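Local atomic coordinates of serine protease (Arthrobacter nicotinovorans, PDB entry 3WY8), a protein that probably cleaves peptide bonds, including those of keratin, as a secreted serine protease of the trypsin-like fold. Residues 89-94 with 206-211; 114-119 with 182-187; 125-130 with 164-169; 151-156 with 191-196. All coordinates share one frame; numbering follows the deposited sequence.

Interaction 1: residues 89-94 with 206-211; sequences MQYDTA and GTVIQS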
loop_
_atom_site.group_PDB
_atom_site.type_symbol
_atom_site.label_atom_id
_atom_site.label_comp_id
_atom_site.label_asym_id
_atom_site.label_seq_id
_atom_site.Cartn_x
_atom_site.Cartn_y
_atom_site.Cartn_z
ATOM N N MET A 89 3.946 14.533 0.987
ATOM C CA MET A 89 3.423 13.551 0.023
ATOM C C MET A 89 4.503 12.839 -0.794
ATOM O O MET A 89 4.264 11.747 -1.313
ATOM C CB MET A 89 2.379 14.180 -0.918
ATOM C CG MET A 89 1.066 14.581 -0.244
ATOM S SD MET A 89 0.173 13.222 0.542
ATOM C CE MET A 89 -0.374 12.286 -0.884
ATOM N N GLN A 90 5.689 13.443 -0.903
ATOM C CA GLN A 90 6.801 12.797 -1.603
ATOM C C GLN A 90 7.156 11.455 -0.973
ATOM O O GLN A 90 7.629 10.540 -1.658
ATOM C CB GLN A 90 8.045 13.694 -1.627
ATOM C CG GLN A 90 9.281 12.981 -2.169
ATOM C CD GLN A 90 10.377 13.914 -2.633
ATOM O OE1 GLN A 90 10.253 15.138 -2.557
ATOM N NE2 GLN A 90 11.468 13.332 -3.125
ATOM N N TYR A 91 6.920 11.350 0.332
ATOM C CA TYR A 91 7.330 10.184 1.099
ATOM C C TYR A 91 6.136 9.444 1.707
ATOM O O TYR A 91 6.220 8.917 2.818
ATOM C CB TYR A 91 8.341 10.604 2.178
ATOM C CG TYR A 91 9.520 11.391 1.638
ATOM C CD1 TYR A 91 10.577 10.748 0.999
ATOM C CD2 TYR A 91 9.571 12.780 1.761
ATOM C CE1 TYR A 91 11.665 11.468 0.497
ATOM C CE2 TYR A 91 10.659 13.509 1.271
ATOM C CZ TYR A 91 11.698 12.846 0.641
ATOM O OH TYR A 91 12.774 13.558 0.154
ATOM N N ASP A 92 5.031 9.388 0.959
ATOM C CA ASP A 92 3.811 8.725 1.423
ATOM C C ASP A 92 3.886 7.208 1.223
ATOM O O ASP A 92 3.193 6.636 0.382
ATOM C CB ASP A 92 2.571 9.321 0.730
ATOM C CG ASP A 92 1.260 8.843 1.344
ATOM O OD1 ASP A 92 1.278 8.323 2.481
ATOM O OD2 ASP A 92 0.206 8.998 0.680
ATOM N N THR A 93 4.756 6.570 1.998
ATOM C CA THR A 93 4.828 5.119 2.070
ATOM C C THR A 93 5.225 4.767 3.488
ATOM O O THR A 93 5.978 5.501 4.129
ATOM C CB THR A 93 5.847 4.527 1.066
ATOM O OG1 THR A 93 5.403 4.782 -0.271
ATOM C CG2 THR A 93 5.994 3.016 1.241
ATOM N N ALA A 94 4.698 3.652 3.976
ATOM C CA ALA A 94 5.022 3.176 5.307
ATOM C C ALA A 94 4.909 1.662 5.370
ATOM O O ALA A 94 4.389 1.024 4.453
ATOM C CB ALA A 94 4.114 3.835 6.337
ATOM N N GLY A 206 12.582 5.677 -3.162
ATOM C CA GLY A 206 13.989 6.043 -3.116
ATOM C C GLY A 206 14.647 5.709 -1.795
ATOM O O GLY A 206 14.190 4.837 -1.069
ATOM N N THR A 207 15.733 6.413 -1.487
ATOM C CA THR A 207 16.546 6.087 -0.314
ATOM C C THR A 207 15.834 6.315 1.022
ATOM O O THR A 207 16.072 5.575 1.973
ATOM C CB THR A 207 17.881 6.859 -0.319
ATOM O OG1 THR A 207 17.625 8.248 -0.564
ATOM C CG2 THR A 207 18.808 6.307 -1.402
ATOM N N VAL A 208 14.981 7.336 1.093
ATOM C CA VAL A 208 14.256 7.642 2.334
ATOM C C VAL A 208 13.273 6.513 2.667
ATOM O O VAL A 208 13.267 5.983 3.783
ATOM C CB VAL A 208 13.538 9.012 2.256
ATOM C CG1 VAL A 208 12.662 9.246 3.483
ATOM C CG2 VAL A 208 14.565 10.150 2.106
ATOM N N ILE A 209 12.466 6.129 1.679
ATOM C CA ILE A 209 11.508 5.042 1.856
ATOM C C ILE A 209 12.236 3.702 2.079
ATOM O O ILE A 209 11.805 2.882 2.897
ATOM C CB ILE A 209 10.479 5.015 0.691
ATOM C CG1 ILE A 209 9.591 6.267 0.777
ATOM C CG2 ILE A 209 9.646 3.737 0.717
ATOM C CD1 ILE A 209 8.690 6.531 -0.447
ATOM N N GLN A 210 13.354 3.506 1.380
ATOM C CA GLN A 210 14.192 2.322 1.577
ATOM C C GLN A 210 14.665 2.199 3.025
ATOM O O GLN A 210 14.626 1.116 3.605
ATOM C CB GLN A 210 15.399 2.348 0.640
ATOM C CG GLN A 210 16.282 1.116 0.745
ATOM C CD GLN A 210 17.445 1.153 -0.217
ATOM O OE1 GLN A 210 17.969 2.218 -0.533
ATOM N NE2 GLN A 210 17.854 -0.017 -0.693
ATOM N N SER A 211 15.115 3.313 3.600
ATOM C CA SER A 211 15.567 3.327 4.993
ATOM C C SER A 211 14.451 2.948 5.971
ATOM O O SER A 211 14.692 2.244 6.961
ATOM C CB SER A 211 16.167 4.688 5.352
ATOM O OG SER A 211 17.428 4.855 4.725
#
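Tyr91 and Val208 meet at about a right angle, CD1 and CE1 of the phenol ring packing against the branched end of the valine. The ring atom CE1 of Tyr91 comes within 3.6 Å of Val208 CB, and CD1 of Tyr91 sits 3.6 Å from Val208 CG1. CG of Tyr91 is anti to its own carbonyl carbon (chi1 -53°), and the end of the ring comes nearer helix 207-218 than its root does, while CG of the preceding Gln90 covers the centre of one ring face. An alanine in place of Tyr91 would probably open a gap beside Val208 and leave the aliphatic part of Gln90 without its ring. The deeper half of the contact is the more enclosed: Thr93 and Ile209 are both buried, and their side chains also cross at about a right angle. Ile209 CD1 lies 3.8 Å from Thr93 CB, and the two CG2 methyls of Thr93 and Ile209 are likewise 3.8 Å apart. The hydroxyl of Thr93, brushing the same CD1, has its main polar partner in the indole N-H of Trp205. By contrast, the outer half, formed by Tyr91 and Val208, is partly exposed, with Gln82 of helix 81-84 beside both residues. Between these two layers Asp92 turns away from the helix, at the centre of an inverse gamma turn, and bonds His43 and Ser190. The arrangement is that of the trypsin-like fold, in which the C-terminal helix packs on the loop bearing the aspartate of a probable Ser-His-Asp catalytic triad, here Ser171, His43 and Asp92.

Interaction 2: residues 114-119 with 182-187; sequences GVQFNA and SGYQNS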
loop_
_atom_site.group_PDB
_atom_site.type_symbol
_atom_site.label_atom_id
_atom_site.label_comp_id
_atom_site.label_asym_id
_atom_site.label_seq_id
_atom_site.Cartn_x
_atom_site.Cartn_y
_atom_site.Cartn_z
ATOM N N GLY A 114 8.809 -9.451 -3.420
ATOM C CA GLY A 114 10.094 -8.762 -3.420
ATOM C C GLY A 114 9.871 -7.270 -3.588
ATOM O O GLY A 114 8.825 -6.842 -4.097
ATOM N N VAL A 115 10.844 -6.480 -3.143
ATOM C CA VAL A 115 10.778 -5.021 -3.263
ATOM C C VAL A 115 11.956 -4.460 -4.052
ATOM O O VAL A 115 13.026 -5.075 -4.107
ATOM C CB VAL A 115 10.683 -4.314 -1.876
ATOM C CG1 VAL A 115 9.326 -4.565 -1.239
ATOM C CG2 VAL A 115 11.815 -4.751 -0.941
ATOM N N GLN A 116 11.744 -3.297 -4.666
ATOM C CA GLN A 116 12.796 -2.568 -5.365
ATOM C C GLN A 116 12.810 -1.112 -4.928
ATOM O O GLN A 116 11.753 -0.495 -4.760
ATOM C CB GLN A 116 12.603 -2.627 -6.884
ATOM C CG GLN A 116 12.773 -4.006 -7.509
ATOM C CD GLN A 116 14.203 -4.524 -7.475
ATOM O OE1 GLN A 116 15.162 -3.753 -7.356
ATOM N NE2 GLN A 116 14.351 -5.840 -7.595
ATOM N N PHE A 117 14.018 -0.580 -4.746
ATOM C CA PHE A 117 14.222 0.835 -4.447
ATOM C C PHE A 117 15.238 1.414 -5.417
ATOM O O PHE A 117 16.019 0.670 -6.024
ATOM C CB PHE A 117 14.695 1.023 -2.998
ATOM C CG PHE A 117 13.766 0.424 -1.986
ATOM C CD1 PHE A 117 12.651 1.128 -1.546
ATOM C CD2 PHE A 117 13.993 -0.858 -1.492
ATOM C CE1 PHE A 117 11.774 0.564 -0.611
ATOM C CE2 PHE A 117 13.129 -1.429 -0.566
ATOM C CZ PHE A 117 12.017 -0.721 -0.126
ATOM N N ASN A 118 15.205 2.737 -5.575
ATOM C CA ASN A 118 16.153 3.464 -6.421
ATOM C C ASN A 118 16.175 2.953 -7.858
ATOM O O ASN A 118 17.231 2.860 -8.484
ATOM C CB ASN A 118 17.550 3.443 -5.789
ATOM C CG ASN A 118 17.505 3.734 -4.312
ATOM O OD1 ASN A 118 17.046 4.801 -3.897
ATOM N ND2 ASN A 118 17.938 2.770 -3.500
ATOM N N ALA A 119 14.985 2.623 -8.362
ATOM C CA ALA A 119 14.815 2.139 -9.725
ATOM C C ALA A 119 14.577 3.306 -10.680
ATOM O O ALA A 119 14.493 4.463 -10.259
ATOM C CB ALA A 119 13.660 1.145 -9.793
ATOM N N SER A 182 2.741 -11.055 -9.237
ATOM C CA SER A 182 3.870 -11.873 -8.798
ATOM C C SER A 182 5.208 -11.127 -8.869
ATOM O O SER A 182 6.242 -11.668 -8.477
ATOM C CB SER A 182 3.942 -13.163 -9.620
ATOM O OG SER A 182 4.270 -12.875 -10.968
ATOM N N GLY A 183 5.182 -9.882 -9.341
ATOM C CA GLY A 183 6.406 -9.111 -9.562
ATOM C C GLY A 183 6.944 -8.399 -8.332
ATOM O O GLY A 183 6.523 -8.662 -7.204
ATOM N N TYR A 184 7.895 -7.498 -8.561
ATOM C CA TYR A 184 8.480 -6.695 -7.494
ATOM C C TYR A 184 7.641 -5.457 -7.229
ATOM O O TYR A 184 7.226 -4.772 -8.166
ATOM C CB TYR A 184 9.890 -6.255 -7.872
ATOM C CG TYR A 184 10.899 -7.373 -7.876
ATOM C CD1 TYR A 184 11.565 -7.736 -6.708
ATOM C CD2 TYR A 184 11.185 -8.068 -9.047
ATOM C CE1 TYR A 184 12.497 -8.766 -6.703
ATOM C CE2 TYR A 184 12.117 -9.101 -9.055
ATOM C CZ TYR A 184 12.764 -9.442 -7.880
ATOM O OH TYR A 184 13.688 -10.460 -7.883
ATOM N N GLN A 185 7.406 -5.160 -5.952
ATOM C CA GLN A 185 6.721 -3.923 -5.583
ATOM C C GLN A 185 7.682 -2.736 -5.634
ATOM O O GLN A 185 8.820 -2.835 -5.183
ATOM C CB GLN A 185 6.078 -4.024 -4.200
ATOM C CG GLN A 185 5.304 -2.750 -3.834
ATOM C CD GLN A 185 4.442 -2.878 -2.592
ATOM O OE1 GLN A 185 4.424 -3.913 -1.926
ATOM N NE2 GLN A 185 3.716 -1.807 -2.277
ATOM N N ASN A 186 7.214 -1.613 -6.174
ATOM C CA ASN A 186 8.068 -0.440 -6.342
ATOM C C ASN A 186 7.347 0.896 -6.102
ATOM O O ASN A 186 7.928 1.957 -6.305
ATOM C CB ASN A 186 8.744 -0.490 -7.723
ATOM C CG ASN A 186 9.734 0.646 -7.953
ATOM O OD1 ASN A 186 9.622 1.371 -8.942
ATOM N ND2 ASN A 186 10.706 0.805 -7.048
ATOM N N SER A 187 6.084 0.831 -5.668
ATOM C CA SER A 187 5.345 2.003 -5.172
ATOM C C SER A 187 4.043 1.565 -4.503
ATOM O O SER A 187 3.779 0.364 -4.379
ATOM C CB SER A 187 5.071 3.020 -6.290
ATOM O OG SER A 187 4.616 4.252 -5.744
HETATM O O HOH W 1 8.331 -10.896 -5.805
HETATM O O HOH W 2 12.416 3.204 -7.303
#
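The side-chain nitrogen of Asn186 is held by two acceptors: ND2 lies 2.8 Å from the carbonyl oxygen of Gln116 and 3.0 Å from a water. That water also accepts from the backbone at 2.8 Å from Ala119 N, so this nitrogen links Gln116 directly, and Ala119 through the water, to strand 185-188. CG of Asn186 is anti to its backbone N (chi1 -176°), and Gln116 O lies close to the plane of the asparagine amide, although the donor stands well above the carbonyl plane of Gln116, 64° out of it. The other end of the amide, OD1, accepts from the hydroxyl of Tyr125, which fixes the rotation of the group. Beside this grip the backbones form a single parallel bridge, Val115 with Gln185: Gln185 N reaches Gly114 O at 2.9 Å, and Gln116 N reaches Gln185 O at 3.0 Å. This bridge joins the linker between the two beta-barrels of the trypsin-like fold to strand 185-188 of the second barrel. Toward the surface, the chain of Gln116 is bent at chi2, and its NE2 lies over one face of the Tyr184 ring, 3.5 Å from CD1 and offset toward the rim; amide and ring planes stand 72° apart. CG of the same glutamine rests 3.7 Å from Tyr184 CB. Gly114 fits closely here, since any CB would run into Tyr184 CE1. A second water accepts from Gly114 N at 2.8 Å and donates to Gly183 O, extending the pairing past the last direct bond.

Interaction 3: residues 125-130 with 164-169; sequences YKSFGY and CNMTGG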
loop_
_atom_site.group_PDB
_atom_site.type_symbol
_atom_site.label_atom_id
_atom_site.label_comp_id
_atom_site.label_asym_id
_atom_site.label_seq_id
_atom_site.Cartn_x
_atom_site.Cartn_y
_atom_site.Cartn_z
ATOM N N TYR A 125 3.677 -0.499 -14.847
ATOM C CA TYR A 125 3.209 -1.054 -13.583
ATOM C C TYR A 125 1.834 -1.688 -13.686
ATOM O O TYR A 125 1.045 -1.351 -14.568
ATOM C CB TYR A 125 3.106 0.050 -12.526
ATOM C CG TYR A 125 4.425 0.620 -12.079
ATOM C CD1 TYR A 125 5.144 0.016 -11.055
ATOM C CD2 TYR A 125 4.942 1.775 -12.668
ATOM C CE1 TYR A 125 6.361 0.542 -10.629
ATOM C CE2 TYR A 125 6.156 2.308 -12.254
ATOM C CZ TYR A 125 6.854 1.684 -11.231
ATOM O OH TYR A 125 8.051 2.208 -10.818
ATOM N N LYS A 126 1.561 -2.605 -12.766
ATOM C CA LYS A 126 0.198 -3.027 -12.477
ATOM C C LYS A 126 -0.044 -2.781 -10.989
ATOM O O LYS A 126 0.696 -3.286 -10.145
ATOM C CB LYS A 126 -0.025 -4.496 -12.848
ATOM C CG LYS A 126 -1.494 -4.933 -12.736
ATOM C CD LYS A 126 -1.713 -6.344 -13.264
ATOM C CE LYS A 126 -3.181 -6.733 -13.164
ATOM N NZ LYS A 126 -3.495 -8.049 -13.800
ATOM N N SER A 127 -1.056 -1.972 -10.690
ATOM C CA SER A 127 -1.391 -1.593 -9.319
ATOM C C SER A 127 -2.663 -2.288 -8.865
ATOM O O SER A 127 -3.600 -2.446 -9.642
ATOM C CB SER A 127 -1.567 -0.078 -9.214
ATOM O OG SER A 127 -2.264 0.281 -8.024
ATOM N N PHE A 128 -2.686 -2.687 -7.600
ATOM C CA PHE A 128 -3.822 -3.395 -7.023
ATOM C C PHE A 128 -4.388 -2.652 -5.828
ATOM O O PHE A 128 -3.679 -1.903 -5.170
ATOM C CB PHE A 128 -3.385 -4.785 -6.572
ATOM C CG PHE A 128 -3.052 -5.713 -7.702
ATOM C CD1 PHE A 128 -3.957 -6.702 -8.089
ATOM C CD2 PHE A 128 -1.831 -5.617 -8.368
ATOM C CE1 PHE A 128 -3.651 -7.581 -9.131
ATOM C CE2 PHE A 128 -1.518 -6.486 -9.417
ATOM C CZ PHE A 128 -2.433 -7.467 -9.798
ATOM N N GLY A 129 -5.667 -2.866 -5.541
ATOM C CA GLY A 129 -6.262 -2.300 -4.338
ATOM C C GLY A 129 -7.689 -2.736 -4.099
ATOM O O GLY A 129 -8.279 -3.449 -4.917
ATOM N N TYR A 130 -8.225 -2.296 -2.965
ATOM C CA TYR A 130 -9.616 -2.505 -2.598
ATOM C C TYR A 130 -10.348 -1.158 -2.590
ATOM O O TYR A 130 -10.633 -0.611 -1.518
ATOM C CB TYR A 130 -9.697 -3.168 -1.220
ATOM C CG TYR A 130 -9.356 -4.633 -1.225
ATOM C CD1 TYR A 130 -10.349 -5.593 -1.403
ATOM C CD2 TYR A 130 -8.037 -5.065 -1.051
ATOM C CE1 TYR A 130 -10.034 -6.950 -1.416
ATOM C CE2 TYR A 130 -7.715 -6.420 -1.056
ATOM C CZ TYR A 130 -8.718 -7.353 -1.240
ATOM O OH TYR A 130 -8.411 -8.695 -1.247
ATOM N N CYS A 164 -5.861 5.059 -14.156
ATOM C CA CYS A 164 -6.463 4.229 -13.116
ATOM C C CYS A 164 -7.803 4.796 -12.677
ATOM O O CYS A 164 -7.939 6.014 -12.522
ATOM C CB CYS A 164 -5.527 4.158 -11.903
ATOM S SG CYS A 164 -6.002 2.960 -10.633
ATOM N N ASN A 165 -8.777 3.914 -12.461
ATOM C CA ASN A 165 -10.108 4.320 -11.996
ATOM C C ASN A 165 -10.381 3.985 -10.528
ATOM O O ASN A 165 -11.492 4.210 -10.035
ATOM C CB ASN A 165 -11.207 3.716 -12.891
ATOM C CG ASN A 165 -11.340 2.197 -12.741
ATOM O OD1 ASN A 165 -10.444 1.521 -12.237
ATOM N ND2 ASN A 165 -12.470 1.656 -13.199
ATOM N N MET A 166 -9.380 3.442 -9.836
ATOM C CA MET A 166 -9.563 3.032 -8.445
ATOM C C MET A 166 -9.751 4.234 -7.522
ATOM O O MET A 166 -9.118 5.275 -7.697
ATOM C CB MET A 166 -8.408 2.147 -7.971
ATOM C CG MET A 166 -8.409 0.771 -8.629
ATOM S SD MET A 166 -7.410 -0.447 -7.754
ATOM C CE MET A 166 -5.763 0.234 -7.990
ATOM N N THR A 167 -10.636 4.074 -6.547
ATOM C CA THR A 167 -11.081 5.179 -5.707
ATOM C C THR A 167 -10.611 4.997 -4.265
ATOM O O THR A 167 -9.920 4.023 -3.950
ATOM C CB THR A 167 -12.612 5.281 -5.724
ATOM O OG1 THR A 167 -13.170 4.032 -5.300
ATOM C CG2 THR A 167 -13.120 5.618 -7.130
ATOM N N GLY A 168 -10.997 5.932 -3.396
ATOM C CA GLY A 168 -10.674 5.869 -1.964
ATOM C C GLY A 168 -10.811 4.478 -1.371
ATOM O O GLY A 168 -11.817 3.801 -1.583
ATOM N N GLY A 169 -9.799 4.060 -0.617
ATOM C CA GLY A 169 -9.729 2.696 -0.092
ATOM C C GLY A 169 -8.642 1.903 -0.792
ATOM O O GLY A 169 -8.071 0.971 -0.220
#
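CG of Met166 is anti to its own carbonyl carbon (chi1 -70°), and a bend at chi3 (-66°) turns the methyl CE back along strand 125-129, where it meets the hydroxyl of Ser127, whose OG stands anti to the backbone N. CE of Met166 is 3.5 Å from Ser127 OG and 3.8 Å from Ser127 O, while it also approaches Phe128 C. One atom nearer the backbone, SD of Met166 lies 3.7 Å from Gly129 N. The thioether thus rests on the strand's main chain, at a place where the glycine offers no side chain to hold it off. Although OG of Ser127 is next to this apolar methyl, it is satisfied by Asn189 OD1.

Further along, the two backbones draw together at Tyr130 and Gly169. Their carbonyl oxygens, Tyr130 O and Gly169 O, come within 3.3 Å without bonding, both being acceptors; Ser26 OG bonds Gly169 O and also Tyr130 N, tying the pair together. A CB on Gly169 would collide with Tyr130 O, and the positive phi of this residue (109°) suits glycine in any case. Gly169 opens the Gly-x-Ser-Gly-Gly sequence leading to Ser171, the probable nucleophile, and in trypsin-like proteases the backbone N-H of this glycine contributes to the oxyanion hole. The buried contact therefore seats the probable oxyanion loop against a strand of the second beta-barrel.

Interaction 4: residues 151-156 with 191-196; sequences DPYNPQ and YGYGSN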
loop_
_atom_site.group_PDB
_atom_site.type_symbol
_atom_site.label_atom_id
_atom_site.label_comp_id
_atom_site.label_asym_id
_atom_site.label_seq_id
_atom_site.Cartn_x
_atom_site.Cartn_y
_atom_site.Cartn_z
ATOM N N ASP A 151 3.848 13.799 -12.486
ATOM C CA ASP A 151 2.711 14.666 -12.183
ATOM C C ASP A 151 2.927 15.988 -12.929
ATOM O O ASP A 151 3.874 16.717 -12.632
ATOM C CB ASP A 151 2.616 14.894 -10.666
ATOM C CG ASP A 151 1.372 15.668 -10.255
ATOM O OD1 ASP A 151 0.892 16.523 -11.030
ATOM O OD2 ASP A 151 0.878 15.430 -9.134
ATOM N N PRO A 152 2.047 16.299 -13.904
ATOM C CA PRO A 152 2.227 17.483 -14.748
ATOM C C PRO A 152 1.991 18.794 -14.009
ATOM O O PRO A 152 2.377 19.854 -14.505
ATOM C CB PRO A 152 1.139 17.322 -15.820
ATOM C CG PRO A 152 0.647 15.928 -15.706
ATOM C CD PRO A 152 0.832 15.556 -14.275
ATOM N N TYR A 153 1.365 18.716 -12.839
ATOM C CA TYR A 153 0.868 19.904 -12.150
ATOM C C TYR A 153 1.628 20.170 -10.866
ATOM O O TYR A 153 2.092 21.291 -10.633
ATOM C CB TYR A 153 -0.627 19.758 -11.874
ATOM C CG TYR A 153 -1.376 19.195 -13.056
ATOM C CD1 TYR A 153 -1.627 19.981 -14.184
ATOM C CD2 TYR A 153 -1.802 17.868 -13.065
ATOM C CE1 TYR A 153 -2.296 19.464 -15.279
ATOM C CE2 TYR A 153 -2.470 17.341 -14.159
ATOM C CZ TYR A 153 -2.720 18.148 -15.259
ATOM O OH TYR A 153 -3.377 17.629 -16.344
ATOM N N ASN A 154 1.768 19.130 -10.050
ATOM C CA ASN A 154 2.535 19.204 -8.812
ATOM C C ASN A 154 3.745 18.251 -8.846
ATOM O O ASN A 154 3.768 17.265 -8.106
ATOM C CB ASN A 154 1.631 18.888 -7.606
ATOM C CG ASN A 154 0.559 19.954 -7.366
ATOM O OD1 ASN A 154 0.866 21.126 -7.171
ATOM N ND2 ASN A 154 -0.703 19.537 -7.354
ATOM N N PRO A 155 4.761 18.548 -9.693
ATOM C CA PRO A 155 5.910 17.646 -9.822
ATOM C C PRO A 155 6.884 17.735 -8.648
ATOM O O PRO A 155 7.906 17.033 -8.641
ATOM C CB PRO A 155 6.587 18.124 -11.110
ATOM C CG PRO A 155 6.264 19.561 -11.190
ATOM C CD PRO A 155 4.925 19.756 -10.530
ATOM N N GLN A 156 6.559 18.578 -7.666
ATOM C CA GLN A 156 7.424 18.819 -6.508
ATOM C C GLN A 156 7.566 17.608 -5.588
ATOM O O GLN A 156 8.443 17.584 -4.727
ATOM C CB GLN A 156 6.961 20.053 -5.705
ATOM C CG GLN A 156 5.580 19.949 -5.028
ATOM C CD GLN A 156 4.443 20.460 -5.905
ATOM O OE1 GLN A 156 4.592 20.593 -7.117
ATOM N NE2 GLN A 156 3.297 20.750 -5.286
ATOM N N TYR A 191 -2.337 9.105 -4.117
ATOM C CA TYR A 191 -3.318 10.158 -4.337
ATOM C C TYR A 191 -3.824 10.233 -5.767
ATOM O O TYR A 191 -3.198 9.722 -6.699
ATOM C CB TYR A 191 -2.769 11.532 -3.896
ATOM C CG TYR A 191 -1.672 12.110 -4.776
ATOM C CD1 TYR A 191 -1.978 12.929 -5.866
ATOM C CD2 TYR A 191 -0.328 11.850 -4.504
ATOM C CE1 TYR A 191 -0.968 13.466 -6.673
ATOM C CE2 TYR A 191 0.687 12.387 -5.299
ATOM C CZ TYR A 191 0.359 13.189 -6.378
ATOM O OH TYR A 191 1.351 13.714 -7.169
ATOM N N GLY A 192 -4.971 10.888 -5.915
ATOM C CA GLY A 192 -5.482 11.285 -7.216
ATOM C C GLY A 192 -6.003 12.703 -7.107
ATOM O O GLY A 192 -6.104 13.255 -6.009
ATOM N N TYR A 193 -6.328 13.297 -8.247
ATOM C CA TYR A 193 -6.917 14.629 -8.275
ATOM C C TYR A 193 -8.439 14.569 -8.337
ATOM O O TYR A 193 -9.030 14.498 -9.416
ATOM C CB TYR A 193 -6.328 15.429 -9.433
ATOM C CG TYR A 193 -4.909 15.844 -9.155
ATOM C CD1 TYR A 193 -4.635 16.864 -8.243
ATOM C CD2 TYR A 193 -3.837 15.205 -9.773
ATOM C CE1 TYR A 193 -3.340 17.245 -7.962
ATOM C CE2 TYR A 193 -2.530 15.584 -9.502
ATOM C CZ TYR A 193 -2.292 16.601 -8.592
ATOM O OH TYR A 193 -1.008 16.989 -8.311
ATOM N N GLY A 194 -9.067 14.596 -7.167
ATOM C CA GLY A 194 -10.513 14.422 -7.060
ATOM C C GLY A 194 -10.892 12.987 -6.746
ATOM O O GLY A 194 -10.080 12.073 -6.915
ATOM N N SER A 195 -12.134 12.797 -6.305
ATOM C CA SER A 195 -12.612 11.506 -5.800
ATOM C C SER A 195 -12.615 10.391 -6.835
ATOM O O SER A 195 -12.391 9.228 -6.492
ATOM C CB SER A 195 -14.012 11.653 -5.202
ATOM O OG SER A 195 -13.985 12.491 -4.068
ATOM N N ASN A 196 -12.898 10.747 -8.089
ATOM C CA ASN A 196 -12.903 9.788 -9.193
ATOM C C ASN A 196 -11.955 10.188 -10.306
ATOM O O ASN A 196 -12.308 10.134 -11.484
ATOM C CB ASN A 196 -14.313 9.587 -9.750
ATOM C CG ASN A 196 -15.152 8.722 -8.865
ATOM O OD1 ASN A 196 -15.243 7.510 -9.068
ATOM N ND2 ASN A 196 -15.739 9.324 -7.842
#
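An Asx turn at Asp151 organises this surface contact, its carboxylate receiving two tyrosine hydroxyls, Tyr191 and Tyr193, from the other loop. OD1 of Asp151 accepts from Tyr153 N and Asn154 N, each at 2.9 Å, and both donors reach it from the same face of its plane. OD2 serves the partner loop instead: Tyr193 OH donates to its syn lone pair at 2.6 Å from OD2, and Tyr191 OH to its anti lone pair at 2.7 Å from OD2. Tyr193 and Asp151 reach tip to tip, with carboxylate and ring planes 82° apart, whereas the ring of Tyr191 lies 34° from the carboxylate plane. Asn154 completes the network, its ND2 donating at 2.7 Å to Tyr193 OH. Four donors meet on this one carboxylate; an alanine at Asp151 would probably leave both phenol hydroxyls without this acceptor and the turn without the bonds that close it. Tyr191 OH has a further partner in Thr159 OG1. Between strands 142-150 and 160-163 on one side and 185-188 and 199-202 on the other, the two loops meet beside Tyr201 of strand 199-202, whose ring stacks on that of Tyr191.

Along the chain, interaction 1 closes the longest loop, and the other three lie nested inside it; interaction 3 is nested in interaction 2, while interaction 4 crosses both. Interactions 1 and 2 are neighbours, their centres about 13 Å apart, and touch where Asn118 meets Gln210 on helix 207-218. Interactions 2 and 3 share the sheet of the second barrel, with centres about 17 Å apart. Interaction 4 lies at the surface, touching interaction 1 through Met89 and Tyr191 and interaction 3 through Thr167 and Asn196. In this protease domain of a longer precursor, interaction 1 holds Asp92 of the probable triad, 3 and 4 come near it, and 2 ties the inter-barrel linker to the second barrel.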